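PDB 2J0W: lysine-sensitive aspartokinase 3 from Escherichia coli, which catalyses the ATP-dependent phosphorylation of L-aspartate to 4-phospho-L-aspartate, the first step towards lysine, and is inhibited allosterically by lysine. Local coordinates for residues M20-D25 against I129-R133; E87-L92 against M121-L125; R239-F245 against T287-T293; L298-L302 against L443-F448. The contacts are given in a common frame with arbitrary orientation. Residue numbers count along the deposited sequence, not the author numbering.

Interaction 1 (M20-D25 against I129-R133); sequences MNRSAD and ILRER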
loop_
_atom_site.group_PDB
_atom_site.type_symbol
_atom_site.label_atom_id
_atom_site.label_comp_id
_atom_site.label_asym_id
_atom_site.label_seq_id
_atom_site.Cartn_x
_atom_site.Cartn_y
_atom_site.Cartn_z
ATOM N N MET A 20 -11.333 -3.781 44.631
ATOM C CA MET A 20 -11.642 -5.183 44.464
ATOM C C MET A 20 -13.080 -5.394 44.895
ATOM O O MET A 20 -13.822 -6.130 44.256
ATOM C CB MET A 20 -10.685 -6.027 45.300
ATOM C CG MET A 20 -10.453 -7.404 44.731
ATOM S SD MET A 20 -8.732 -7.921 44.885
ATOM C CE MET A 20 -8.817 -8.938 46.285
ATOM N N ASN A 21 -13.470 -4.728 45.979
ATOM C CA ASN A 21 -14.831 -4.817 46.489
ATOM C C ASN A 21 -15.826 -4.197 45.490
ATOM O O ASN A 21 -16.840 -4.816 45.137
ATOM C CB ASN A 21 -14.933 -4.112 47.849
ATOM C CG ASN A 21 -14.730 -5.067 49.027
ATOM O OD1 ASN A 21 -15.325 -6.152 49.083
ATOM N ND2 ASN A 21 -13.906 -4.656 49.983
ATOM N N ARG A 22 -15.550 -2.973 45.041
ATOM C CA ARG A 22 -16.430 -2.342 44.061
ATOM C C ARG A 22 -16.713 -3.375 42.977
ATOM O O ARG A 22 -17.863 -3.587 42.590
ATOM C CB ARG A 22 -15.762 -1.126 43.413
ATOM C CG ARG A 22 -15.932 0.187 44.149
ATOM C CD ARG A 22 -15.119 1.298 43.485
ATOM N NE ARG A 22 -13.916 1.618 44.250
ATOM C CZ ARG A 22 -12.672 1.542 43.778
ATOM N NH1 ARG A 22 -12.452 1.151 42.528
ATOM N NH2 ARG A 22 -11.645 1.864 44.558
ATOM N N SER A 23 -15.651 -4.026 42.507
ATOM C CA SER A 23 -15.765 -5.029 41.459
ATOM C C SER A 23 -16.532 -6.266 41.900
ATOM O O SER A 23 -17.262 -6.862 41.112
ATOM C CB SER A 23 -14.372 -5.431 40.955
ATOM O OG SER A 23 -13.738 -4.343 40.301
ATOM N N ALA A 24 -16.365 -6.658 43.154
ATOM C CA ALA A 24 -17.068 -7.830 43.655
ATOM C C ALA A 24 -18.560 -7.525 43.673
ATOM O O ALA A 24 -19.386 -8.387 43.348
ATOM C CB ALA A 24 -16.587 -8.187 45.052
ATOM N N ASP A 25 -18.905 -6.295 44.050
ATOM C CA ASP A 25 -20.310 -5.904 44.085
ATOM C C ASP A 25 -20.872 -6.160 42.693
ATOM O O ASP A 25 -21.725 -7.034 42.508
ATOM C CB ASP A 25 -20.462 -4.423 44.458
ATOM C CG ASP A 25 -19.999 -4.121 45.887
ATOM O OD1 ASP A 25 -20.249 -4.941 46.802
ATOM O OD2 ASP A 25 -19.404 -3.046 46.104
ATOM N N ILE A 129 -12.113 -12.299 48.852
ATOM C CA ILE A 129 -12.993 -11.172 49.072
ATOM C C ILE A 129 -14.439 -11.595 48.826
ATOM O O ILE A 129 -15.368 -11.023 49.401
ATOM C CB ILE A 129 -12.627 -10.000 48.156
ATOM C CG1 ILE A 129 -11.559 -9.148 48.833
ATOM C CG2 ILE A 129 -13.842 -9.166 47.854
ATOM C CD1 ILE A 129 -11.330 -7.816 48.161
ATOM N N LEU A 130 -14.625 -12.608 47.985
ATOM C CA LEU A 130 -15.962 -13.093 47.672
ATOM C C LEU A 130 -16.499 -14.052 48.724
ATOM O O LEU A 130 -17.700 -14.048 49.010
ATOM C CB LEU A 130 -15.986 -13.767 46.299
ATOM C CG LEU A 130 -15.791 -12.846 45.097
ATOM C CD1 LEU A 130 -16.062 -13.616 43.824
ATOM C CD2 LEU A 130 -16.736 -11.671 45.194
ATOM N N ARG A 131 -15.623 -14.878 49.291
ATOM C CA ARG A 131 -16.035 -15.817 50.332
ATOM C C ARG A 131 -16.206 -15.125 51.684
ATOM O O ARG A 131 -16.845 -15.656 52.590
ATOM C CB ARG A 131 -15.024 -16.956 50.447
ATOM C CG ARG A 131 -15.082 -17.884 49.272
ATOM C CD ARG A 131 -14.161 -19.054 49.439
ATOM N NE ARG A 131 -14.326 -20.000 48.343
ATOM C CZ ARG A 131 -13.589 -21.093 48.182
ATOM N NH1 ARG A 131 -12.627 -21.383 49.051
ATOM N NH2 ARG A 131 -13.815 -21.900 47.153
ATOM N N GLU A 132 -15.629 -13.936 51.812
ATOM C CA GLU A 132 -15.737 -13.166 53.043
ATOM C C GLU A 132 -17.168 -12.631 53.084
ATOM O O GLU A 132 -17.579 -11.972 54.043
ATOM C CB GLU A 132 -14.741 -12.006 53.025
ATOM C CG GLU A 132 -14.501 -11.366 54.376
ATOM C CD GLU A 132 -13.173 -10.630 54.439
ATOM O OE1 GLU A 132 -13.163 -9.384 54.306
ATOM O OE2 GLU A 132 -12.139 -11.310 54.616
ATOM N N ARG A 133 -17.922 -12.932 52.028
ATOM C CA ARG A 133 -19.314 -12.521 51.906
ATOM C C ARG A 133 -20.217 -13.733 51.766
ATOM O O ARG A 133 -21.340 -13.610 51.272
ATOM C CB ARG A 133 -19.522 -11.658 50.673
ATOM C CG ARG A 133 -18.674 -10.429 50.590
ATOM C CD ARG A 133 -19.107 -9.628 49.389
ATOM N NE ARG A 133 -18.436 -8.339 49.335
ATOM C CZ ARG A 133 -18.826 -7.338 48.555
ATOM N NH1 ARG A 133 -19.884 -7.492 47.771
ATOM N NH2 ARG A 133 -18.162 -6.188 48.558
#
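Ile129, in the last turn of helix 108-131, puts the most surface into this contact: its CD1 meets CE of Met20 at 3.3 Å, and its CG2 lies 4.0 Å from CB of Ala24 on helix 17-27. Leu130 starts off sideways, yet its CD2 comes within 3.5 Å of Ala24 CB, so the small alanine is touched by both neighbours. The helix then gives way to a loop, and Arg133 reaches back with an extended side chain. Arg133 NH2 donates to Asn21 OD1 (2.9 Å) and to Asp25 OD1 (3.0 Å), and NH1 to the same Asp25 OD1 (2.8 Å), a salt bridge. Ala24 CB sits over one face of the guanidinium. Phe126, one turn before Leu130, extends the apolar patch against Met20 and Ala24. Two helices of the amino acid kinase domain are thus joined by a greasy seam with a charged edge: apolar packing provides the buried part, and an arginine just past the end of helix 108-131 bonds to acceptors one turn apart on helix 17-27.

Interaction 2 (E87-L92 against M121-L125); sequences EIERLL and MSTLL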
loop_
_atom_site.group_PDB
_atom_site.type_symbol
_atom_site.label_atom_id
_atom_site.label_comp_id
_atom_site.label_asym_id
_atom_site.label_seq_id
_atom_site.Cartn_x
_atom_site.Cartn_y
_atom_site.Cartn_z
ATOM N N GLU A 87 0.344 -18.956 50.882
ATOM C CA GLU A 87 0.408 -18.983 49.432
ATOM C C GLU A 87 1.088 -17.758 48.866
ATOM O O GLU A 87 2.039 -17.872 48.094
ATOM C CB GLU A 87 -1.008 -19.109 48.884
ATOM C CG GLU A 87 -1.718 -20.358 49.400
ATOM C CD GLU A 87 -3.214 -20.374 49.112
ATOM O OE1 GLU A 87 -3.717 -19.433 48.460
ATOM O OE2 GLU A 87 -3.889 -21.336 49.539
ATOM N N ILE A 88 0.597 -16.584 49.248
ATOM C CA ILE A 88 1.194 -15.354 48.769
ATOM C C ILE A 88 2.692 -15.419 49.032
ATOM O O ILE A 88 3.495 -15.074 48.164
ATOM C CB ILE A 88 0.625 -14.108 49.478
ATOM C CG1 ILE A 88 -0.892 -14.019 49.279
ATOM C CG2 ILE A 88 1.287 -12.856 48.919
ATOM C CD1 ILE A 88 -1.339 -13.987 47.841
ATOM N N GLU A 89 3.064 -15.874 50.226
ATOM C CA GLU A 89 4.468 -15.986 50.605
ATOM C C GLU A 89 5.232 -16.881 49.634
ATOM O O GLU A 89 6.383 -16.598 49.293
ATOM C CB GLU A 89 4.599 -16.547 52.019
ATOM C CG GLU A 89 4.180 -15.598 53.131
ATOM C CD GLU A 89 5.020 -14.341 53.188
ATOM O OE1 GLU A 89 6.228 -14.398 52.862
ATOM O OE2 GLU A 89 4.470 -13.293 53.581
ATOM N N ARG A 90 4.600 -17.968 49.199
ATOM C CA ARG A 90 5.246 -18.865 48.246
ATOM C C ARG A 90 5.437 -18.081 46.968
ATOM O O ARG A 90 6.563 -17.909 46.498
ATOM C CB ARG A 90 4.383 -20.107 47.987
ATOM C CG ARG A 90 4.720 -21.310 48.879
ATOM C CD ARG A 90 5.071 -20.892 50.323
ATOM N NE ARG A 90 6.382 -20.239 50.414
ATOM C CZ ARG A 90 6.796 -19.505 51.444
ATOM N NH1 ARG A 90 6.004 -19.318 52.491
ATOM N NH2 ARG A 90 8.002 -18.951 51.424
ATOM N N LEU A 91 4.330 -17.584 46.424
ATOM C CA LEU A 91 4.374 -16.804 45.195
ATOM C C LEU A 91 5.450 -15.726 45.332
ATOM O O LEU A 91 6.363 -15.635 44.502
ATOM C CB LEU A 91 3.001 -16.183 44.915
ATOM C CG LEU A 91 1.865 -17.213 44.833
ATOM C CD1 LEU A 91 0.567 -16.516 44.515
ATOM C CD2 LEU A 91 2.170 -18.257 43.768
ATOM N N LEU A 92 5.361 -14.927 46.393
ATOM C CA LEU A 92 6.355 -13.886 46.600
ATOM C C LEU A 92 7.745 -14.484 46.650
ATOM O O LEU A 92 8.661 -13.989 46.000
ATOM C CB LEU A 92 6.075 -13.111 47.881
ATOM C CG LEU A 92 4.900 -12.146 47.756
ATOM C CD1 LEU A 92 4.801 -11.331 49.019
ATOM C CD2 LEU A 92 5.098 -11.234 46.543
ATOM N N MET A 121 -1.767 -13.964 41.967
ATOM C CA MET A 121 -2.028 -13.369 43.276
ATOM C C MET A 121 -3.351 -12.612 43.319
ATOM O O MET A 121 -4.086 -12.725 44.283
ATOM C CB MET A 121 -0.879 -12.436 43.694
ATOM C CG MET A 121 0.408 -13.182 44.002
ATOM S SD MET A 121 1.838 -12.106 44.026
ATOM C CE MET A 121 1.873 -11.678 45.716
ATOM N N SER A 122 -3.667 -11.854 42.277
ATOM C CA SER A 122 -4.920 -11.107 42.270
ATOM C C SER A 122 -6.151 -12.016 42.332
ATOM O O SER A 122 -7.040 -11.772 43.132
ATOM C CB SER A 122 -5.005 -10.196 41.040
ATOM O OG SER A 122 -5.147 -10.947 39.847
ATOM N N THR A 123 -6.212 -13.062 41.510
ATOM C CA THR A 123 -7.376 -13.953 41.539
ATOM C C THR A 123 -7.506 -14.719 42.854
ATOM O O THR A 123 -8.611 -15.056 43.260
ATOM C CB THR A 123 -7.367 -14.988 40.391
ATOM O OG1 THR A 123 -6.134 -15.711 40.405
ATOM C CG2 THR A 123 -7.543 -14.308 39.063
ATOM N N LEU A 124 -6.390 -15.008 43.517
ATOM C CA LEU A 124 -6.455 -15.718 44.792
ATOM C C LEU A 124 -7.114 -14.844 45.843
ATOM O O LEU A 124 -7.924 -15.313 46.641
ATOM C CB LEU A 124 -5.068 -16.097 45.283
ATOM C CG LEU A 124 -4.501 -17.380 44.694
ATOM C CD1 LEU A 124 -3.173 -17.709 45.353
ATOM C CD2 LEU A 124 -5.494 -18.500 44.917
ATOM N N LEU A 125 -6.763 -13.566 45.842
ATOM C CA LEU A 125 -7.323 -12.653 46.808
ATOM C C LEU A 125 -8.789 -12.394 46.514
ATOM O O LEU A 125 -9.626 -12.416 47.418
ATOM C CB LEU A 125 -6.539 -11.337 46.811
ATOM C CG LEU A 125 -5.052 -11.469 47.175
ATOM C CD1 LEU A 125 -4.397 -10.102 47.170
ATOM C CD2 LEU A 125 -4.903 -12.134 48.547
#
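Met121 gives up more surface here than any other residue, about 95 Å². Its CA-to-CB bond points sideways, but the thioether swings across so that Met121 CE rests 3.5 Å from Ile88 CG2 and 3.4 Å from Leu92 CD2, filling the space between them. Met121 CG touches Leu91 CD1 at 3.4 Å. Ile88, the next largest contributor, also extends CD1 to 4.1 Å from Leu125 CD2. Leu124 points straight across, its CD1 lying 4.0 Å from Leu91 CD1 and 3.6 Å from OE1 of Glu87. These short helical segments of the amino acid kinase domain run almost exactly antiparallel (177°), axes 11.1 Å apart, as in a helical hairpin. Met121 lies two residues after substrate-binding Glu119, its side chain about 11 Å from the bound aspartate. Helix 57-75 closes over one flank through Gln71, which touches Met121 and Leu125, and Arg68, which touches Leu92; Ser122 and Thr123 meet Leu38 of strand 33-38, so helix 108-131 lies between the sheet and helix 82-102.

Interaction 3 (R239-F245 against T287-T293); sequences RIDEIAF and TLVCNKT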
loop_
_atom_site.group_PDB
_atom_site.type_symbol
_atom_site.label_atom_id
_atom_site.label_comp_id
_atom_site.label_asym_id
_atom_site.label_seq_id
_atom_site.Cartn_x
_atom_site.Cartn_y
_atom_site.Cartn_z
ATOM N N ARG A 239 -18.628 10.152 24.805
ATOM C CA ARG A 239 -18.799 8.705 24.947
ATOM C C ARG A 239 -19.621 8.197 23.769
ATOM O O ARG A 239 -20.394 8.944 23.185
ATOM C CB ARG A 239 -19.550 8.329 26.232
ATOM C CG ARG A 239 -19.704 6.815 26.364
ATOM C CD ARG A 239 -21.134 6.363 26.553
ATOM N NE ARG A 239 -21.426 6.206 27.969
ATOM C CZ ARG A 239 -21.698 7.214 28.793
ATOM N NH1 ARG A 239 -21.736 8.462 28.339
ATOM N NH2 ARG A 239 -21.886 6.978 30.081
ATOM N N ILE A 240 -19.459 6.925 23.435
ATOM C CA ILE A 240 -20.191 6.320 22.330
ATOM C C ILE A 240 -21.050 5.204 22.881
ATOM O O ILE A 240 -20.559 4.113 23.133
ATOM C CB ILE A 240 -19.226 5.720 21.313
ATOM C CG1 ILE A 240 -18.351 6.830 20.737
ATOM C CG2 ILE A 240 -20.004 4.944 20.257
ATOM C CD1 ILE A 240 -17.312 6.325 19.780
ATOM N N ASP A 241 -22.337 5.475 23.052
ATOM C CA ASP A 241 -23.248 4.489 23.636
ATOM C C ASP A 241 -23.325 3.129 22.946
ATOM O O ASP A 241 -23.512 2.106 23.608
ATOM C CB ASP A 241 -24.651 5.087 23.768
ATOM C CG ASP A 241 -24.670 6.341 24.633
ATOM O OD1 ASP A 241 -24.165 6.279 25.781
ATOM O OD2 ASP A 241 -25.192 7.377 24.168
ATOM N N GLU A 242 -23.195 3.093 21.625
ATOM C CA GLU A 242 -23.264 1.803 20.944
ATOM C C GLU A 242 -22.508 1.839 19.623
ATOM O O GLU A 242 -22.571 2.827 18.895
ATOM C CB GLU A 242 -24.727 1.399 20.706
ATOM C CG GLU A 242 -24.900 -0.038 20.219
ATOM C CD GLU A 242 -26.349 -0.401 19.940
ATOM O OE1 GLU A 242 -26.973 0.259 19.084
ATOM O OE2 GLU A 242 -26.859 -1.347 20.577
ATOM N N ILE A 243 -21.789 0.754 19.324
ATOM C CA ILE A 243 -20.990 0.638 18.096
ATOM C C ILE A 243 -20.930 -0.818 17.639
ATOM O O ILE A 243 -21.293 -1.722 18.395
ATOM C CB ILE A 243 -19.540 1.111 18.320
ATOM C CG1 ILE A 243 -18.823 1.206 16.975
ATOM C CG2 ILE A 243 -18.802 0.125 19.224
ATOM C CD1 ILE A 243 -17.466 1.841 17.037
ATOM N N ALA A 244 -20.451 -1.037 16.411
ATOM C CA ALA A 244 -20.355 -2.384 15.822
ATOM C C ALA A 244 -18.931 -2.928 15.763
ATOM O O ALA A 244 -17.944 -2.170 15.746
ATOM C CB ALA A 244 -20.961 -2.403 14.419
ATOM N N PHE A 245 -18.853 -4.259 15.713
ATOM C CA PHE A 245 -17.593 -5.005 15.667
ATOM C C PHE A 245 -16.457 -4.426 14.827
ATOM O O PHE A 245 -15.444 -3.982 15.375
ATOM C CB PHE A 245 -17.866 -6.446 15.229
ATOM C CG PHE A 245 -18.557 -7.268 16.275
ATOM C CD1 PHE A 245 -18.265 -7.077 17.629
ATOM C CD2 PHE A 245 -19.457 -8.265 15.914
ATOM C CE1 PHE A 245 -18.850 -7.863 18.595
ATOM C CE2 PHE A 245 -20.057 -9.067 16.882
ATOM C CZ PHE A 245 -19.753 -8.867 18.226
ATOM N N THR A 287 -20.373 1.429 26.907
ATOM C CA THR A 287 -20.633 1.213 25.493
ATOM C C THR A 287 -20.833 -0.259 25.215
ATOM O O THR A 287 -20.115 -1.099 25.748
ATOM C CB THR A 287 -19.452 1.657 24.627
ATOM O OG1 THR A 287 -19.149 3.032 24.888
ATOM C CG2 THR A 287 -19.782 1.467 23.154
ATOM N N LEU A 288 -21.805 -0.567 24.370
ATOM C CA LEU A 288 -22.045 -1.948 24.001
ATOM C C LEU A 288 -21.583 -2.150 22.562
ATOM O O LEU A 288 -21.909 -1.370 21.665
ATOM C CB LEU A 288 -23.518 -2.302 24.135
ATOM C CG LEU A 288 -23.806 -3.733 23.671
ATOM C CD1 LEU A 288 -24.592 -4.502 24.731
ATOM C CD2 LEU A 288 -24.560 -3.678 22.352
ATOM N N VAL A 289 -20.802 -3.199 22.359
ATOM C CA VAL A 289 -20.269 -3.523 21.048
ATOM C C VAL A 289 -21.040 -4.718 20.529
ATOM O O VAL A 289 -21.070 -5.761 21.171
ATOM C CB VAL A 289 -18.769 -3.876 21.150
ATOM C CG1 VAL A 289 -18.227 -4.263 19.789
ATOM C CG2 VAL A 289 -18.001 -2.683 21.719
ATOM N N CYS A 290 -21.666 -4.570 19.371
ATOM C CA CYS A 290 -22.445 -5.667 18.798
ATOM C C CYS A 290 -22.291 -5.831 17.291
ATOM O O CYS A 290 -21.558 -5.094 16.632
ATOM C CB CYS A 290 -23.919 -5.479 19.127
ATOM S SG CYS A 290 -24.514 -3.840 18.681
ATOM N N ASN A 291 -23.012 -6.804 16.755
ATOM C CA ASN A 291 -22.960 -7.105 15.337
ATOM C C ASN A 291 -23.115 -5.881 14.436
ATOM O O ASN A 291 -22.181 -5.527 13.715
ATOM C CB ASN A 291 -24.020 -8.145 14.988
ATOM C CG ASN A 291 -23.689 -8.901 13.724
ATOM O OD1 ASN A 291 -24.430 -9.793 13.307
ATOM N ND2 ASN A 291 -22.565 -8.553 13.103
ATOM N N LYS A 292 -24.283 -5.241 14.468
ATOM C CA LYS A 292 -24.529 -4.060 13.634
ATOM C C LYS A 292 -25.397 -2.996 14.309
ATOM O O LYS A 292 -26.274 -3.311 15.110
ATOM C CB LYS A 292 -25.130 -4.491 12.288
ATOM C CG LYS A 292 -24.074 -5.026 11.303
ATOM C CD LYS A 292 -24.670 -5.766 10.098
ATOM C CE LYS A 292 -24.913 -7.255 10.378
ATOM N NZ LYS A 292 -25.966 -7.532 11.402
ATOM N N THR A 293 -25.142 -1.734 13.970
ATOM C CA THR A 293 -25.850 -0.600 14.567
ATOM C C THR A 293 -27.090 -0.058 13.863
ATOM O O THR A 293 -27.650 -0.686 12.960
ATOM C CB THR A 293 -24.889 0.596 14.774
ATOM O OG1 THR A 293 -23.894 0.594 13.742
ATOM C CG2 THR A 293 -24.225 0.526 16.137
#
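Phe245 lays one face of its ring over the backbone of 290-291, where Cys290 O and Asn291 N lie, and brings CD1 to 3.5 Å from Val289 CG1. Its own amide donates to Cys290 O (Phe245 N to Cys290 O, 3.0 Å), the last rung of a parallel pairing. Before it, Leu288 N bonds to Asp241 O at 3.3 Å, Ile243 N to Leu288 O at 3.2 Å and Cys290 N to Ile243 O at 3.0 Å, so each strand alternately gives and accepts. Glu242 pairs with Leu288, Ile243 with Val289 and Ala244 with Cys290. Ile243 and Val289 share one face, CG2 to CG2 at 3.8 Å; Glu242, Leu288, Ala244 and Cys290 occupy the other, where Glu242 OE2 approaches Leu288 CD2 at 3.7 Å. Beyond the strand, 291-293 curls back, placing Asn291 O 3.4 Å from Ala244 CB and Thr293 CG2 3.8 Å from Ile243 CA. Ala244 is the N-cap of helix 245-253, so the pairing runs right up to the start of that helix. In the large mixed sheet of the kinase domain, strand 287-290 lies between 239-244 and the antiparallel strand 274-278, with 226-227 on the far side of 239-244. Helix 264-270 covers Phe245 and Val289, while Ile243 packs on Ala248 and Met251 of helix 245-253.

Interaction 4 (L298-L302 against L443-F448); sequences LFRAL and LHSNLF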
loop_
_atom_site.group_PDB
_atom_site.type_symbol
_atom_site.label_atom_id
_atom_site.label_comp_id
_atom_site.label_asym_id
_atom_site.label_seq_id
_atom_site.Cartn_x
_atom_site.Cartn_y
_atom_site.Cartn_z
ATOM N N LEU A 298 -20.587 8.879 9.990
ATOM C CA LEU A 298 -19.603 8.845 8.929
ATOM C C LEU A 298 -18.266 8.843 9.640
ATOM O O LEU A 298 -17.290 8.283 9.151
ATOM C CB LEU A 298 -19.725 10.079 8.035
ATOM C CG LEU A 298 -18.816 10.073 6.802
ATOM C CD1 LEU A 298 -19.205 8.921 5.883
ATOM C CD2 LEU A 298 -18.928 11.400 6.074
ATOM N N PHE A 299 -18.244 9.467 10.812
ATOM C CA PHE A 299 -17.034 9.540 11.622
ATOM C C PHE A 299 -17.348 9.157 13.061
ATOM O O PHE A 299 -18.008 9.918 13.764
ATOM C CB PHE A 299 -16.462 10.961 11.616
ATOM C CG PHE A 299 -16.180 11.510 10.243
ATOM C CD1 PHE A 299 -15.637 10.706 9.250
ATOM C CD2 PHE A 299 -16.406 12.854 9.964
ATOM C CE1 PHE A 299 -15.317 11.227 8.000
ATOM C CE2 PHE A 299 -16.090 13.392 8.720
ATOM C CZ PHE A 299 -15.543 12.573 7.732
ATOM N N ARG A 300 -16.880 7.989 13.506
ATOM C CA ARG A 300 -17.130 7.565 14.882
ATOM C C ARG A 300 -16.087 8.133 15.814
ATOM O O ARG A 300 -16.419 8.752 16.819
ATOM C CB ARG A 300 -17.090 6.046 15.028
ATOM C CG ARG A 300 -18.334 5.312 14.599
ATOM C CD ARG A 300 -19.405 5.220 15.676
ATOM N NE ARG A 300 -20.402 4.237 15.259
ATOM C CZ ARG A 300 -21.554 3.991 15.875
ATOM N NH1 ARG A 300 -21.890 4.662 16.968
ATOM N NH2 ARG A 300 -22.370 3.061 15.390
ATOM N N ALA A 301 -14.820 7.921 15.475
ATOM C CA ALA A 301 -13.753 8.388 16.338
ATOM C C ALA A 301 -12.387 8.450 15.692
ATOM O O ALA A 301 -12.215 8.158 14.516
ATOM C CB ALA A 301 -13.687 7.502 17.560
ATOM N N LEU A 302 -11.415 8.845 16.501
ATOM C CA LEU A 302 -10.030 8.945 16.088
ATOM C C LEU A 302 -9.243 8.054 17.040
ATOM O O LEU A 302 -9.567 7.958 18.223
ATOM C CB LEU A 302 -9.542 10.387 16.208
ATOM C CG LEU A 302 -10.327 11.421 15.401
ATOM C CD1 LEU A 302 -9.846 12.810 15.768
ATOM C CD2 LEU A 302 -10.152 11.161 13.907
ATOM N N LEU A 443 -8.319 17.639 14.996
ATOM C CA LEU A 443 -9.314 16.887 14.223
ATOM C C LEU A 443 -10.630 16.747 14.962
ATOM O O LEU A 443 -11.673 17.224 14.519
ATOM C CB LEU A 443 -8.805 15.483 13.907
ATOM C CG LEU A 443 -7.604 15.303 12.988
ATOM C CD1 LEU A 443 -7.343 13.818 12.862
ATOM C CD2 LEU A 443 -7.874 15.913 11.623
ATOM N N HIS A 444 -10.553 16.058 16.091
ATOM C CA HIS A 444 -11.699 15.795 16.963
ATOM C C HIS A 444 -12.577 17.029 17.105
ATOM O O HIS A 444 -13.813 16.951 17.015
ATOM C CB HIS A 444 -11.186 15.362 18.347
ATOM C CG HIS A 444 -12.233 14.753 19.217
ATOM N ND1 HIS A 444 -12.950 15.483 20.135
ATOM C CD2 HIS A 444 -12.717 13.490 19.270
ATOM C CE1 HIS A 444 -13.839 14.695 20.717
ATOM N NE2 HIS A 444 -13.718 13.483 20.209
ATOM N N SER A 445 -11.917 18.163 17.317
ATOM C CA SER A 445 -12.578 19.444 17.495
ATOM C C SER A 445 -13.570 19.766 16.379
ATOM O O SER A 445 -14.778 19.717 16.608
ATOM C CB SER A 445 -11.522 20.556 17.615
ATOM O OG SER A 445 -12.134 21.804 17.855
ATOM N N ASN A 446 -13.076 20.080 15.181
ATOM C CA ASN A 446 -13.969 20.400 14.081
ATOM C C ASN A 446 -14.484 19.080 13.513
ATOM O O ASN A 446 -14.637 18.940 12.299
ATOM C CB ASN A 446 -13.239 21.207 12.982
ATOM C CG ASN A 446 -12.443 20.327 12.048
ATOM O OD1 ASN A 446 -11.541 19.630 12.494
ATOM N ND2 ASN A 446 -12.779 20.337 10.755
ATOM N N LEU A 447 -14.751 18.100 14.378
ATOM C CA LEU A 447 -15.246 16.803 13.904
ATOM C C LEU A 447 -16.298 16.125 14.786
ATOM O O LEU A 447 -17.188 15.415 14.292
ATOM C CB LEU A 447 -14.056 15.862 13.691
ATOM C CG LEU A 447 -14.146 15.019 12.414
ATOM C CD1 LEU A 447 -12.823 14.327 12.095
ATOM C CD2 LEU A 447 -15.265 14.016 12.589
ATOM N N PHE A 448 -16.205 16.355 16.091
ATOM C CA PHE A 448 -17.145 15.745 17.027
ATOM C C PHE A 448 -17.689 16.743 18.033
ATOM O O PHE A 448 -18.754 16.534 18.625
ATOM C CB PHE A 448 -16.450 14.605 17.752
ATOM C CG PHE A 448 -15.832 13.601 16.822
ATOM C CD1 PHE A 448 -16.607 12.603 16.239
ATOM C CD2 PHE A 448 -14.477 13.664 16.514
ATOM C CE1 PHE A 448 -16.041 11.682 15.363
ATOM C CE2 PHE A 448 -13.903 12.752 15.644
ATOM C CZ PHE A 448 -14.687 11.755 15.066
#
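Two aromatic side chains and a leucine, all with chi1 in the m well, set the shape of this contact. Leu302 (mt) buries the most surface: CD1 fits against the helix at 3.4 Å from Leu443 CB and 3.3 Å from His444 N, and CG lies 3.8 Å from Phe448 CE2. Phe448, with chi2 near -81°, brings the rim of its ring up to the strand, CE1 3.8 Å from Phe299 CB and CZ 3.7 Å from Ala301 CA; Phe299 O and Leu302 CG sit near the ring plane. Phe299 points toward the helix, its ring beside the Leu447 side chain. Arg300 and Ala301 turn away from the helix: both face Ile392 in a classic beta bulge, which lets Phe299 and Leu302, three residues apart, point to the same side. The segments run nearly antiparallel, at 162°, with axes 9.4 Å apart. This is a helix laid on the sheet of the regulatory ACT region. Leu391 of strand 386-393 continues the apolar floor under Phe299 and Leu302, and Val389 does so under Leu443. On the flank toward the kinase domain, His444 NE2 is hydrogen-bonded to Thr228 OG1, and Arg300 forms a salt bridge with Glu247 of helix 245-253.

From the N terminus, helix 17-27 waits for the end of helix 108-131, and interaction 1 closes that long, mostly helical loop. Interaction 2 is nested inside it, a short closure between helices 82-102 and 108-131; sharing the latter helix, the two touch where Met20 CE meets Leu125 CB at 3.3 Å. Interaction 3 follows in series, pairing strands in the kinase sheet near the nucleotide. Interaction 4 opens just afterwards and brings the C-terminal helix back onto strand 299-313, closing the ACT region. Arg300 bridges these last two, its NH1 2.7 Å from Glu242 O, whereas interactions 2 and 4 lie on opposite sides of the chain's centre, their centres about 45 Å apart.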